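Local coordinates for protein TRAP dicarboxylate transporter-DctP subunit (Rhodobacter sphaeroides, PDB 4PE3) that probably binds small organic solutes in the periplasm, in the cleft of a two-lobed protein, and delivers them to a TRAP transporter of the inner membrane, at residues Y77-D82 / A100-A105; G107-P112 / K132-E137; Q145-S150 / A261-A266; G314-V319 / T332-L337. One frame throughout, in Å; residues are numbered along the deposited sequence.

The four contacts follow one another along the chain without nesting, from residues 77-105 to 314-337. Interaction 2 lies between the others: its centre is about 12 Å from those of interactions 1 and 4 and about 15 Å from that of interaction 3. Interactions 1 and 2 share helix 104-110. Interaction 2 meets interaction 3 where helix 131-139 leads into edge strand 144-150, and interaction 4 through Leu108, Pro112 and Leu134; interactions 1 and 4 also touch, at Pro104 and Val319. Interactions 3 and 4, centres about 26 Å apart, do not touch. Interaction 3 joins the sheet edge to the long helix 257-291, whereas the others pack helices and loops of the same lobe, C-terminal helices included.

Interaction 1. Residues Y77-D82 / A100-A105; sequences YKETPD and AGRDPA
The backbones carrying Pro81 and Arg102 stay well apart, their closest alpha carbons being Lys78 CA and Gly101 CA at 9.7 Å. Residues 77-82 run from a turn into the first turn of helix 80-86, while residues 100-105 form an irregular, helix-like bend that ends at the start of helix 104-110. A single long side chain bridges the gap. Arg102 is extended from CG to NE (chi2 -173°, chi3 -179°), which carries its guanidinium across to the other segment. There the pyrrolidine of Pro81 lies over one face of the guanidinium, with Pro81 CG 3.4 Å from Arg102 NH2 and Pro81 CB 3.6 Å from Arg102 NH1. Near the plane of the group, at its edge, the carbonyl oxygen Lys78 O is 3.7 Å from Arg102 NH2. The carboxylate of Asp82 reaches in from the opposite direction and makes a long salt bridge, Asp82 OD1 to Arg102 NH2 at 3.8 Å; the two planar groups are turned 25° against each other, yet the approach is oblique. The attraction is thus probably mainly electrostatic, as no hydrogen bond links the two segments. Tyr142 adds a cation-pi contact to Arg102. The next residue, Asp103, is the N-cap of helix 104-110: Asp103 OD1 accepts from Ala105 N at 2.9 Å through its anti lone pair, and also bonds to Ser323. The contact lies at the surface of the five-stranded sheet domain, where helix 80-86 belongs to the beta-alpha-beta crossover joining parallel strands 65-69 and 91-95, and Arg102 ties its start to the loop that follows the second strand.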
loop_
_atom_site.group_PDB
_atom_site.type_symbol
_atom_site.label_atom_id
_atom_site.label_comp_id
_atom_site.label_asym_id
_atom_site.label_seq_id
_atom_site.Cartn_x
_atom_site.Cartn_y
_atom_site.Cartn_z
ATOM N N TYR A 77 -17.632 -3.597 0.848
ATOM C CA TYR A 77 -16.341 -3.052 0.405
ATOM C C TYR A 77 -15.782 -3.630 -0.917
ATOM O O TYR A 77 -14.990 -2.969 -1.591
ATOM C CB TYR A 77 -15.296 -3.181 1.524
ATOM C CG TYR A 77 -14.784 -4.588 1.757
ATOM C CD1 TYR A 77 -15.545 -5.528 2.443
ATOM C CD2 TYR A 77 -13.543 -4.974 1.289
ATOM C CE1 TYR A 77 -15.077 -6.808 2.649
ATOM C CE2 TYR A 77 -13.064 -6.247 1.494
ATOM C CZ TYR A 77 -13.834 -7.163 2.173
ATOM O OH TYR A 77 -13.358 -8.440 2.377
ATOM N N LYS A 78 -16.181 -4.847 -1.288
ATOM C CA LYS A 78 -15.718 -5.442 -2.529
ATOM C C LYS A 78 -16.596 -5.062 -3.709
ATOM O O LYS A 78 -16.255 -5.354 -4.857
ATOM C CB LYS A 78 -15.664 -6.969 -2.412
ATOM C CG LYS A 78 -14.552 -7.469 -1.511
ATOM C CD LYS A 78 -13.979 -8.772 -2.028
ATOM C CE LYS A 78 -12.856 -9.280 -1.156
ATOM N NZ LYS A 78 -12.668 -10.749 -1.346
ATOM N N GLU A 79 -17.707 -4.387 -3.441
ATOM C CA GLU A 79 -18.676 -4.099 -4.494
ATOM C C GLU A 79 -18.775 -2.615 -4.793
ATOM O O GLU A 79 -19.673 -2.181 -5.502
ATOM C CB GLU A 79 -20.050 -4.646 -4.115
ATOM C CG GLU A 79 -20.079 -6.153 -3.892
ATOM C CD GLU A 79 -19.269 -6.929 -4.919
ATOM O OE1 GLU A 79 -19.417 -6.664 -6.132
ATOM O OE2 GLU A 79 -18.481 -7.811 -4.507
ATOM N N THR A 80 -17.847 -1.823 -4.269
ATOM C CA THR A 80 -17.884 -0.408 -4.578
ATOM C C THR A 80 -17.772 -0.126 -6.089
ATOM O O THR A 80 -18.415 0.802 -6.561
ATOM C CB THR A 80 -16.889 0.425 -3.765
ATOM O OG1 THR A 80 -15.581 -0.160 -3.817
ATOM C CG2 THR A 80 -17.318 0.520 -2.301
ATOM N N PRO A 81 -16.981 -0.923 -6.856
ATOM C CA PRO A 81 -16.938 -0.588 -8.289
ATOM C C PRO A 81 -18.304 -0.683 -8.946
ATOM O O PRO A 81 -18.687 0.197 -9.713
ATOM C CB PRO A 81 -15.957 -1.625 -8.878
ATOM C CG PRO A 81 -15.087 -2.029 -7.716
ATOM C CD PRO A 81 -16.029 -1.998 -6.516
ATOM N N ASP A 82 -19.028 -1.750 -8.652
ATOM C CA ASP A 82 -20.377 -1.929 -9.159
ATOM C C ASP A 82 -21.283 -0.742 -8.775
ATOM O O ASP A 82 -22.032 -0.190 -9.604
ATOM C CB ASP A 82 -20.935 -3.247 -8.606
ATOM C CG ASP A 82 -20.143 -4.469 -9.093
ATOM O OD1 ASP A 82 -19.622 -4.419 -10.225
ATOM O OD2 ASP A 82 -20.035 -5.480 -8.359
ATOM N N ALA A 100 -8.499 -8.436 -6.369
ATOM C CA ALA A 100 -7.642 -9.461 -6.958
ATOM C C ALA A 100 -8.418 -10.629 -7.550
ATOM O O ALA A 100 -7.940 -11.294 -8.474
ATOM C CB ALA A 100 -6.647 -9.970 -5.913
ATOM N N GLY A 101 -9.616 -10.874 -7.044
ATOM C CA GLY A 101 -10.490 -11.891 -7.606
ATOM C C GLY A 101 -10.924 -11.600 -9.036
ATOM O O GLY A 101 -11.187 -12.523 -9.817
ATOM N N ARG A 102 -11.012 -10.324 -9.392
ATOM C CA ARG A 102 -11.401 -9.951 -10.752
ATOM C C ARG A 102 -10.307 -10.244 -11.754
ATOM O O ARG A 102 -10.591 -10.641 -12.879
ATOM C CB ARG A 102 -11.748 -8.462 -10.837
ATOM C CG ARG A 102 -12.870 -8.047 -9.913
ATOM C CD ARG A 102 -13.286 -6.607 -10.159
ATOM N NE ARG A 102 -14.350 -6.222 -9.239
ATOM C CZ ARG A 102 -15.301 -5.332 -9.497
ATOM N NH1 ARG A 102 -15.344 -4.701 -10.664
ATOM N NH2 ARG A 102 -16.215 -5.070 -8.571
ATOM N N ASP A 103 -9.072 -9.983 -11.348
ATOM C CA ASP A 103 -7.905 -10.198 -12.192
ATOM C C ASP A 103 -6.678 -10.171 -11.306
ATOM O O ASP A 103 -6.540 -9.270 -10.476
ATOM C CB ASP A 103 -7.788 -9.101 -13.250
ATOM C CG ASP A 103 -6.798 -9.453 -14.344
ATOM O OD1 ASP A 103 -5.587 -9.588 -14.069
ATOM O OD2 ASP A 103 -7.221 -9.584 -15.510
ATOM N N PRO A 104 -5.778 -11.158 -11.455
ATOM C CA PRO A 104 -4.606 -11.129 -10.561
ATOM C C PRO A 104 -3.774 -9.850 -10.685
ATOM O O PRO A 104 -2.984 -9.536 -9.791
ATOM C CB PRO A 104 -3.777 -12.345 -10.983
ATOM C CG PRO A 104 -4.597 -13.102 -11.995
ATOM C CD PRO A 104 -5.740 -12.251 -12.441
ATOM N N ALA A 105 -3.923 -9.117 -11.781
ATOM C CA ALA A 105 -3.227 -7.846 -11.938
ATOM C C ALA A 105 -3.525 -6.893 -10.789
ATOM O O ALA A 105 -2.689 -6.078 -10.409
ATOM C CB ALA A 105 -3.608 -7.189 -13.257
#

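Interaction 2. Residues G107-P112 / K132-E137; sequences GLIANP and KELMNE
Ile109 reaches across to Leu134 and Met135, and its two methyls, CD1 above all, make the contact between the two segments. With CG1 anti to the backbone N (chi1 -161°) and the chain continuing extended, Ile109 CD1 is sent straight out of helix 104-110. It ends 3.9 Å from Leu134 CB and 4.1 Å from Leu134 CD1, so it meets both the root and one branch of that leucine. The other branch, Ile109 CG2, sits in the crowded position between the backbone N and the carbonyl carbon, and from there it faces the selenium of Met135, a selenomethionine. Met135 SE is 4.0 Å from Ile109 CD1 and equally far from Ile109 CG2, so the two methyls of the isoleucine share the selenium between them. The Met135 chain can do this because it is bent at both chi2 (-60°) and chi3 (-61°), which folds it over instead of letting it run out along a line. All three residues are buried and the contact is wholly apolar. A salt bridge on helix 131-139, between Lys132 NZ and Glu133 OE2, lies well away from it. Where helix 104-110 ends, the Asn111 amide is fixed by Leu240 N and Ser239 OG. Met135 further packs on Phe146 of strand 144-150, and Leu134 on Thr332 of helix 324-339. This is helix-to-helix packing in the alpha/beta lobe built on the five-stranded sheet of the family 7 solute-binding fold.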
loop_
_atom_site.group_PDB
_atom_site.type_symbol
_atom_site.label_atom_id
_atom_site.label_comp_id
_atom_site.label_asym_id
_atom_site.label_seq_id
_atom_site.Cartn_x
_atom_site.Cartn_y
_atom_site.Cartn_z
ATOM N N GLY A 107 -4.051 -7.579 -7.626
ATOM C CA GLY A 107 -3.241 -7.932 -6.465
ATOM C C GLY A 107 -1.803 -7.493 -6.650
ATOM O O GLY A 107 -1.150 -6.974 -5.727
ATOM N N LEU A 108 -1.292 -7.717 -7.857
ATOM C CA LEU A 108 0.099 -7.403 -8.137
ATOM C C LEU A 108 0.387 -5.895 -8.118
ATOM O O LEU A 108 1.341 -5.440 -7.483
ATOM C CB LEU A 108 0.556 -8.033 -9.463
ATOM C CG LEU A 108 2.007 -7.743 -9.827
ATOM C CD1 LEU A 108 2.961 -8.352 -8.799
ATOM C CD2 LEU A 108 2.339 -8.248 -11.232
ATOM N N ILE A 109 -0.440 -5.098 -8.785
ATOM C CA ILE A 109 -0.204 -3.662 -8.778
ATOM C C ILE A 109 -0.470 -3.057 -7.383
ATOM O O ILE A 109 0.162 -2.074 -6.994
ATOM C CB ILE A 109 -1.060 -2.918 -9.837
ATOM C CG1 ILE A 109 -0.454 -1.552 -10.102
ATOM C CG2 ILE A 109 -2.556 -2.820 -9.418
ATOM C CD1 ILE A 109 -1.105 -0.826 -11.275
ATOM N N ALA A 110 -1.377 -3.661 -6.619
ATOM C CA ALA A 110 -1.772 -3.090 -5.338
ATOM C C ALA A 110 -0.663 -3.222 -4.310
ATOM O O ALA A 110 -0.494 -2.380 -3.420
ATOM C CB ALA A 110 -3.022 -3.755 -4.824
ATOM N N ASN A 111 0.117 -4.288 -4.403
ATOM C CA ASN A 111 1.227 -4.483 -3.462
ATOM C C ASN A 111 2.238 -5.443 -4.050
ATOM O O ASN A 111 2.230 -6.642 -3.735
ATOM C CB ASN A 111 0.703 -4.986 -2.119
ATOM C CG ASN A 111 1.660 -4.716 -0.971
ATOM O OD1 ASN A 111 2.753 -4.209 -1.141
ATOM N ND2 ASN A 111 1.221 -5.061 0.240
ATOM N N PRO A 112 3.067 -4.936 -4.957
ATOM C CA PRO A 112 4.091 -5.789 -5.559
ATOM C C PRO A 112 5.214 -5.959 -4.551
ATOM O O PRO A 112 6.092 -5.108 -4.415
ATOM C CB PRO A 112 4.536 -4.998 -6.778
ATOM C CG PRO A 112 4.262 -3.563 -6.411
ATOM C CD PRO A 112 3.070 -3.574 -5.513
ATOM N N LYS A 132 -0.550 4.885 -13.369
ATOM C CA LYS A 132 -1.886 5.454 -13.477
ATOM C C LYS A 132 -2.586 4.973 -14.746
ATOM O O LYS A 132 -3.815 4.760 -14.737
ATOM C CB LYS A 132 -1.860 6.980 -13.403
ATOM C CG LYS A 132 -1.187 7.705 -14.508
ATOM C CD LYS A 132 -1.106 9.188 -14.147
ATOM C CE LYS A 132 -0.792 10.053 -15.361
ATOM N NZ LYS A 132 0.511 9.736 -16.003
ATOM N N GLU A 133 -1.830 4.817 -15.831
ATOM C CA GLU A 133 -2.411 4.319 -17.069
ATOM C C GLU A 133 -2.848 2.865 -16.919
ATOM O O GLU A 133 -3.894 2.455 -17.430
ATOM C CB GLU A 133 -1.386 4.438 -18.197
ATOM C CG GLU A 133 -1.108 5.884 -18.611
ATOM C CD GLU A 133 -0.168 6.651 -17.667
ATOM O OE1 GLU A 133 0.497 6.052 -16.800
ATOM O OE2 GLU A 133 -0.106 7.889 -17.786
ATOM N N LEU A 134 -2.054 2.085 -16.209
ATOM C CA LEU A 134 -2.415 0.719 -15.880
ATOM C C LEU A 134 -3.720 0.714 -15.069
ATOM O O LEU A 134 -4.623 -0.068 -15.345
ATOM C CB LEU A 134 -1.299 0.026 -15.088
ATOM C CG LEU A 134 0.022 -0.288 -15.788
ATOM C CD1 LEU A 134 1.026 -0.800 -14.754
ATOM C CD2 LEU A 134 -0.223 -1.303 -16.859
HETATM N N MSE A 135 -3.811 1.593 -14.077
HETATM C CA MSE A 135 -5.014 1.620 -13.225
HETATM C C MSE A 135 -6.266 1.930 -14.051
HETATM O O MSE A 135 -7.291 1.271 -13.920
HETATM C CB MSE A 135 -4.878 2.642 -12.132
HETATM C CG MSE A 135 -3.998 2.177 -10.976
HETATM SE SE MSE A 135 -4.616 0.539 -10.056
HETATM C CE MSE A 135 -6.323 1.225 -9.458
ATOM N N ASN A 136 -6.160 2.880 -14.969
ATOM C CA ASN A 136 -7.280 3.158 -15.833
ATOM C C ASN A 136 -7.581 2.039 -16.824
ATOM O O ASN A 136 -8.739 1.789 -17.114
ATOM C CB ASN A 136 -7.106 4.502 -16.530
ATOM C CG ASN A 136 -7.484 5.651 -15.606
ATOM O OD1 ASN A 136 -8.599 5.683 -15.071
ATOM N ND2 ASN A 136 -6.566 6.583 -15.402
ATOM N N GLU A 137 -6.555 1.340 -17.316
ATOM C CA GLU A 137 -6.804 0.189 -18.163
ATOM C C GLU A 137 -7.527 -0.885 -17.374
ATOM O O GLU A 137 -8.348 -1.619 -17.923
ATOM C CB GLU A 137 -5.497 -0.391 -18.729
ATOM C CG GLU A 137 -5.772 -1.465 -19.789
ATOM C CD GLU A 137 -4.526 -2.002 -20.478
ATOM O OE1 GLU A 137 -3.425 -1.496 -20.200
ATOM O OE2 GLU A 137 -4.671 -2.936 -21.304
#

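Interaction 3. Residues Q145-S150 / A261-A266; sequences QFIGVS and AKITEA
At Ile147 and Thr264 an edge strand passes close to a helix, the two alpha carbons, Ile147 CA and Thr264 CA, being only 6.1 Å apart. The strand is irregular at this point: Ile147 and Gly148 both face Val245 of the neighbouring strand 243-248, a classic beta bulge, and Ile147 takes up a psi of -53° that is unusual for a strand. Its side chain points to the helix. With chi1 at -61°, CG1 lies beside the backbone N and CG2 is anti to it; Ile147 CG2 rests 4.1 Å from Thr264 CA, while the longer branch reaches across the helix face, so that Ile147 CD1 lies 4.2 Å from Ile263 CG2. The isoleucine thus spans two successive helical residues, one with each branch. The strand, 144-150, is the outermost one of the five-stranded sheet, and the helix belongs to 257-291, the long helix characteristic of TRAP solute-binding proteins, which runs past both lobes; the contact packs the N-terminal part of that helix against the sheet edge. One water molecule donates to Ile147 O at 2.7 Å and is hydrogen-bonded to Thr264 OG1 at 2.8 Å, so the polar link between these two segments runs through water; there is no direct hydrogen bond. The same hydroxyl is also hydrogen-bonded to Gln260 O, one turn back in the helix, so two bonds grip it. Trp252 of helix 249-253 touches Ile147, Ile263 and Thr264 alike. Farther along the strand, Val149 O accepts hydrogen bonds from the side-chain amides of Gln267 and Gln271.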
loop_
_atom_site.group_PDB
_atom_site.type_symbol
_atom_site.label_atom_id
_atom_site.label_comp_id
_atom_site.label_asym_id
_atom_site.label_seq_id
_atom_site.Cartn_x
_atom_site.Cartn_y
_atom_site.Cartn_z
ATOM N N GLN A 145 -13.011 5.921 -13.280
ATOM C CA GLN A 145 -11.822 6.677 -13.598
ATOM C C GLN A 145 -10.934 6.683 -12.363
ATOM O O GLN A 145 -11.403 6.993 -11.267
ATOM C CB GLN A 145 -12.178 8.108 -13.949
ATOM C CG GLN A 145 -10.968 8.908 -14.345
ATOM C CD GLN A 145 -10.396 8.461 -15.678
ATOM O OE1 GLN A 145 -11.029 7.703 -16.435
ATOM N NE2 GLN A 145 -9.186 8.924 -15.979
ATOM N N PHE A 146 -9.664 6.314 -12.518
ATOM C CA PHE A 146 -8.655 6.386 -11.438
ATOM C C PHE A 146 -8.180 7.829 -11.343
ATOM O O PHE A 146 -7.697 8.385 -12.319
ATOM C CB PHE A 146 -7.484 5.444 -11.748
ATOM C CG PHE A 146 -6.343 5.545 -10.777
ATOM C CD1 PHE A 146 -6.453 5.010 -9.518
ATOM C CD2 PHE A 146 -5.159 6.163 -11.133
ATOM C CE1 PHE A 146 -5.403 5.088 -8.621
ATOM C CE2 PHE A 146 -4.099 6.231 -10.236
ATOM C CZ PHE A 146 -4.231 5.705 -8.991
ATOM N N ILE A 147 -8.400 8.463 -10.199
ATOM C CA ILE A 147 -7.977 9.846 -9.986
ATOM C C ILE A 147 -6.532 9.911 -9.482
ATOM O O ILE A 147 -5.707 10.613 -10.063
ATOM C CB ILE A 147 -8.901 10.570 -8.998
ATOM C CG1 ILE A 147 -10.319 10.606 -9.564
ATOM C CG2 ILE A 147 -8.408 11.999 -8.730
ATOM C CD1 ILE A 147 -11.378 10.923 -8.531
ATOM N N GLY A 148 -6.228 9.187 -8.408
ATOM C CA GLY A 148 -4.871 9.162 -7.901
ATOM C C GLY A 148 -4.699 8.176 -6.769
ATOM O O GLY A 148 -5.642 7.545 -6.301
ATOM N N VAL A 149 -3.448 8.063 -6.330
ATOM C CA VAL A 149 -3.048 7.023 -5.411
ATOM C C VAL A 149 -2.768 7.593 -4.023
ATOM O O VAL A 149 -2.403 8.767 -3.862
ATOM C CB VAL A 149 -1.797 6.259 -5.973
ATOM C CG1 VAL A 149 -0.530 7.091 -5.828
ATOM C CG2 VAL A 149 -1.652 4.940 -5.295
ATOM N N SER A 150 -2.954 6.750 -3.014
ATOM C CA SER A 150 -2.514 7.052 -1.667
ATOM C C SER A 150 -2.056 5.754 -1.044
ATOM O O SER A 150 -2.030 4.733 -1.697
ATOM C CB SER A 150 -3.674 7.657 -0.895
ATOM O OG SER A 150 -4.831 6.836 -0.976
ATOM N N ALA A 261 -8.860 19.119 -12.942
ATOM C CA ALA A 261 -7.526 19.455 -12.456
ATOM C C ALA A 261 -7.555 19.786 -10.976
ATOM O O ALA A 261 -6.629 19.439 -10.242
ATOM C CB ALA A 261 -6.942 20.619 -13.259
ATOM N N LYS A 262 -8.617 20.431 -10.516
ATOM C CA LYS A 262 -8.737 20.766 -9.107
ATOM C C LYS A 262 -8.960 19.529 -8.251
ATOM O O LYS A 262 -8.392 19.417 -7.161
ATOM C CB LYS A 262 -9.865 21.770 -8.883
ATOM C CG LYS A 262 -9.590 23.119 -9.519
ATOM C CD LYS A 262 -10.510 24.179 -8.978
ATOM C CE LYS A 262 -10.478 25.431 -9.831
ATOM N NZ LYS A 262 -11.832 26.050 -9.928
ATOM N N ILE A 263 -9.778 18.599 -8.733
ATOM C CA ILE A 263 -9.992 17.338 -8.010
ATOM C C ILE A 263 -8.706 16.508 -7.966
ATOM O O ILE A 263 -8.355 15.939 -6.924
ATOM C CB ILE A 263 -11.133 16.514 -8.639
ATOM C CG1 ILE A 263 -12.464 17.264 -8.475
ATOM C CG2 ILE A 263 -11.214 15.107 -8.020
ATOM C CD1 ILE A 263 -13.588 16.683 -9.302
ATOM N N THR A 264 -7.969 16.451 -9.067
ATOM C CA THR A 264 -6.693 15.745 -9.063
ATOM C C THR A 264 -5.745 16.427 -8.081
ATOM O O THR A 264 -5.014 15.764 -7.339
ATOM C CB THR A 264 -6.106 15.725 -10.488
ATOM O OG1 THR A 264 -6.958 14.939 -11.331
ATOM C CG2 THR A 264 -4.735 15.133 -10.491
ATOM N N GLU A 265 -5.782 17.751 -8.038
ATOM C CA GLU A 265 -4.931 18.509 -7.132
ATOM C C GLU A 265 -5.299 18.205 -5.676
ATOM O O GLU A 265 -4.419 17.972 -4.841
ATOM C CB GLU A 265 -5.072 20.003 -7.414
ATOM C CG GLU A 265 -4.095 20.887 -6.659
ATOM C CD GLU A 265 -4.241 22.364 -7.002
ATOM O OE1 GLU A 265 -3.607 23.186 -6.305
ATOM O OE2 GLU A 265 -4.979 22.706 -7.962
ATOM N N ALA A 266 -6.600 18.204 -5.375
ATOM C CA ALA A 266 -7.077 17.876 -4.033
ATOM C C ALA A 266 -6.599 16.495 -3.606
ATOM O O ALA A 266 -6.190 16.284 -2.462
ATOM C CB ALA A 266 -8.610 17.954 -3.970
HETATM O O HOH W 1 -6.103 12.412 -12.063
#

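Interaction 4. Residues G314-V319 / T332-L337; sequences GEWEKV and TLVTYL
Trp316 meets Leu333, Val334 and Leu337, and the indole makes all the contacts between helix 314-319 and helix 332-337. The helix segments run nearly antiparallel, at 153°, with axes 11.9 Å apart at their closest approach, a spacing wide enough for a tryptophan to fill. The first kind of contact is CH-pi. Leu333 CD2 stands over one face of the six-membered ring, 4.0 Å from its centroid and 15° off the normal, slightly toward the rim beside Trp316 CE3 and Trp316 CZ3. The leucine side chain comes in at about a right angle to the tryptophan, so that a single methyl bears on the face. The second kind is apolar packing round the same ring. Leu337 comes from the opposite direction and brings Leu337 CD1 to 3.6 Å from Trp316 CH2, and equally close to Trp316 CZ3, at the far end of the indole. Val334 CG2 lies near the ring plane, at its edge, 4.2 Å from Trp316 CE3. The chi1 of -54°, with CG anti to the carbonyl carbon, swings the indole toward the partner helix. Polar bonds complete the account. Trp316 NE1 donates to Val113 O, which, with the packing round the ring, holds the indole in its orientation, and on another side of helix 302-320 Lys318 NZ forms a salt bridge with Glu315 OE2 at 2.8 Å. The two helices, 302-320 and 324-339, follow each other as a helical hairpin; Trp316 packs in addition on Leu108 of helix 104-110, Leu333 on Pro112 in the loop after it, and Glu315 on helix 180-187.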
loop_
_atom_site.group_PDB
_atom_site.type_symbol
_atom_site.label_atom_id
_atom_site.label_comp_id
_atom_site.label_asym_id
_atom_site.label_seq_id
_atom_site.Cartn_x
_atom_site.Cartn_y
_atom_site.Cartn_z
ATOM N N GLY A 314 10.989 -12.896 -9.188
ATOM C CA GLY A 314 10.673 -14.253 -9.590
ATOM C C GLY A 314 9.242 -14.635 -9.235
ATOM O O GLY A 314 8.572 -15.366 -9.962
ATOM N N GLU A 315 8.758 -14.125 -8.111
ATOM C CA GLU A 315 7.375 -14.360 -7.713
ATOM C C GLU A 315 6.410 -13.459 -8.479
ATOM O O GLU A 315 5.332 -13.911 -8.846
ATOM C CB GLU A 315 7.191 -14.238 -6.197
ATOM C CG GLU A 315 7.958 -15.317 -5.447
ATOM C CD GLU A 315 7.517 -16.724 -5.817
ATOM O OE1 GLU A 315 6.292 -16.998 -5.760
ATOM O OE2 GLU A 315 8.392 -17.566 -6.118
ATOM N N TRP A 316 6.782 -12.202 -8.722
ATOM C CA TRP A 316 5.933 -11.346 -9.567
ATOM C C TRP A 316 5.721 -12.003 -10.932
ATOM O O TRP A 316 4.621 -11.922 -11.487
ATOM C CB TRP A 316 6.532 -9.955 -9.789
ATOM C CG TRP A 316 6.918 -9.161 -8.578
ATOM C CD1 TRP A 316 6.494 -9.317 -7.277
ATOM C CD2 TRP A 316 7.866 -8.094 -8.563
ATOM N NE1 TRP A 316 7.103 -8.394 -6.483
ATOM C CE2 TRP A 316 7.962 -7.637 -7.236
ATOM C CE3 TRP A 316 8.649 -7.481 -9.547
ATOM C CZ2 TRP A 316 8.813 -6.600 -6.868
ATOM C CZ3 TRP A 316 9.494 -6.463 -9.187
ATOM C CH2 TRP A 316 9.572 -6.026 -7.849
ATOM N N GLU A 317 6.766 -12.632 -11.472
ATOM C CA GLU A 317 6.699 -13.204 -12.813
ATOM C C GLU A 317 5.715 -14.361 -12.854
ATOM O O GLU A 317 5.053 -14.573 -13.860
ATOM C CB GLU A 317 8.083 -13.670 -13.283
ATOM C CG GLU A 317 8.058 -14.303 -14.680
ATOM C CD GLU A 317 9.441 -14.487 -15.278
ATOM O OE1 GLU A 317 10.409 -14.663 -14.512
ATOM O OE2 GLU A 317 9.545 -14.459 -16.522
ATOM N N LYS A 318 5.605 -15.114 -11.768
ATOM C CA LYS A 318 4.613 -16.187 -11.721
ATOM C C LYS A 318 3.219 -15.603 -11.790
ATOM O O LYS A 318 2.337 -16.146 -12.453
ATOM C CB LYS A 318 4.764 -17.023 -10.453
ATOM C CG LYS A 318 6.059 -17.792 -10.429
ATOM C CD LYS A 318 6.285 -18.474 -9.094
ATOM C CE LYS A 318 7.651 -19.123 -9.029
ATOM N NZ LYS A 318 7.823 -19.827 -7.732
ATOM N N VAL A 319 3.010 -14.488 -11.106
ATOM C CA VAL A 319 1.709 -13.850 -11.124
ATOM C C VAL A 319 1.452 -13.275 -12.518
ATOM O O VAL A 319 0.326 -13.323 -13.005
ATOM C CB VAL A 319 1.613 -12.752 -10.053
ATOM C CG1 VAL A 319 0.272 -12.022 -10.149
ATOM C CG2 VAL A 319 1.812 -13.359 -8.657
ATOM N N THR A 332 5.549 -3.244 -16.905
ATOM C CA THR A 332 5.633 -1.822 -16.629
ATOM C C THR A 332 6.420 -1.547 -15.356
ATOM O O THR A 332 7.248 -0.634 -15.318
ATOM C CB THR A 332 4.216 -1.227 -16.574
ATOM O OG1 THR A 332 3.571 -1.457 -17.830
ATOM C CG2 THR A 332 4.235 0.271 -16.302
ATOM N N LEU A 333 6.168 -2.359 -14.326
ATOM C CA LEU A 333 6.856 -2.245 -13.046
ATOM C C LEU A 333 8.339 -2.535 -13.179
ATOM O O LEU A 333 9.163 -1.776 -12.706
ATOM C CB LEU A 333 6.220 -3.216 -12.059
ATOM C CG LEU A 333 6.917 -3.272 -10.696
ATOM C CD1 LEU A 333 6.828 -1.930 -9.977
ATOM C CD2 LEU A 333 6.288 -4.355 -9.837
ATOM N N VAL A 334 8.670 -3.627 -13.851
ATOM C CA VAL A 334 10.068 -4.015 -13.972
ATOM C C VAL A 334 10.828 -3.008 -14.833
ATOM O O VAL A 334 11.973 -2.676 -14.525
ATOM C CB VAL A 334 10.207 -5.444 -14.541
ATOM C CG1 VAL A 334 11.648 -5.736 -14.949
ATOM C CG2 VAL A 334 9.724 -6.458 -13.509
ATOM N N THR A 335 10.204 -2.517 -15.900
ATOM C CA THR A 335 10.814 -1.457 -16.684
ATOM C C THR A 335 11.120 -0.238 -15.820
ATOM O O THR A 335 12.220 0.302 -15.876
ATOM C CB THR A 335 9.918 -1.058 -17.879
ATOM O OG1 THR A 335 9.778 -2.184 -18.751
ATOM C CG2 THR A 335 10.525 0.108 -18.651
ATOM N N TYR A 336 10.166 0.168 -14.986
ATOM C CA TYR A 336 10.348 1.314 -14.097
ATOM C C TYR A 336 11.507 1.118 -13.105
ATOM O O TYR A 336 12.381 1.975 -12.966
ATOM C CB TYR A 336 9.038 1.602 -13.332
ATOM C CG TYR A 336 9.187 2.742 -12.357
ATOM C CD1 TYR A 336 9.062 4.058 -12.780
ATOM C CD2 TYR A 336 9.494 2.504 -11.025
ATOM C CE1 TYR A 336 9.228 5.094 -11.907
ATOM C CE2 TYR A 336 9.654 3.540 -10.144
ATOM C CZ TYR A 336 9.532 4.826 -10.586
ATOM O OH TYR A 336 9.690 5.864 -9.717
ATOM N N LEU A 337 11.498 -0.015 -12.428
ATOM C CA LEU A 337 12.527 -0.323 -11.437
ATOM C C LEU A 337 13.911 -0.377 -12.066
ATOM O O LEU A 337 14.864 0.142 -11.486
ATOM C CB LEU A 337 12.198 -1.640 -10.738
ATOM C CG LEU A 337 10.899 -1.611 -9.927
ATOM C CD1 LEU A 337 10.528 -3.007 -9.460
ATOM C CD2 LEU A 337 11.015 -0.680 -8.728
#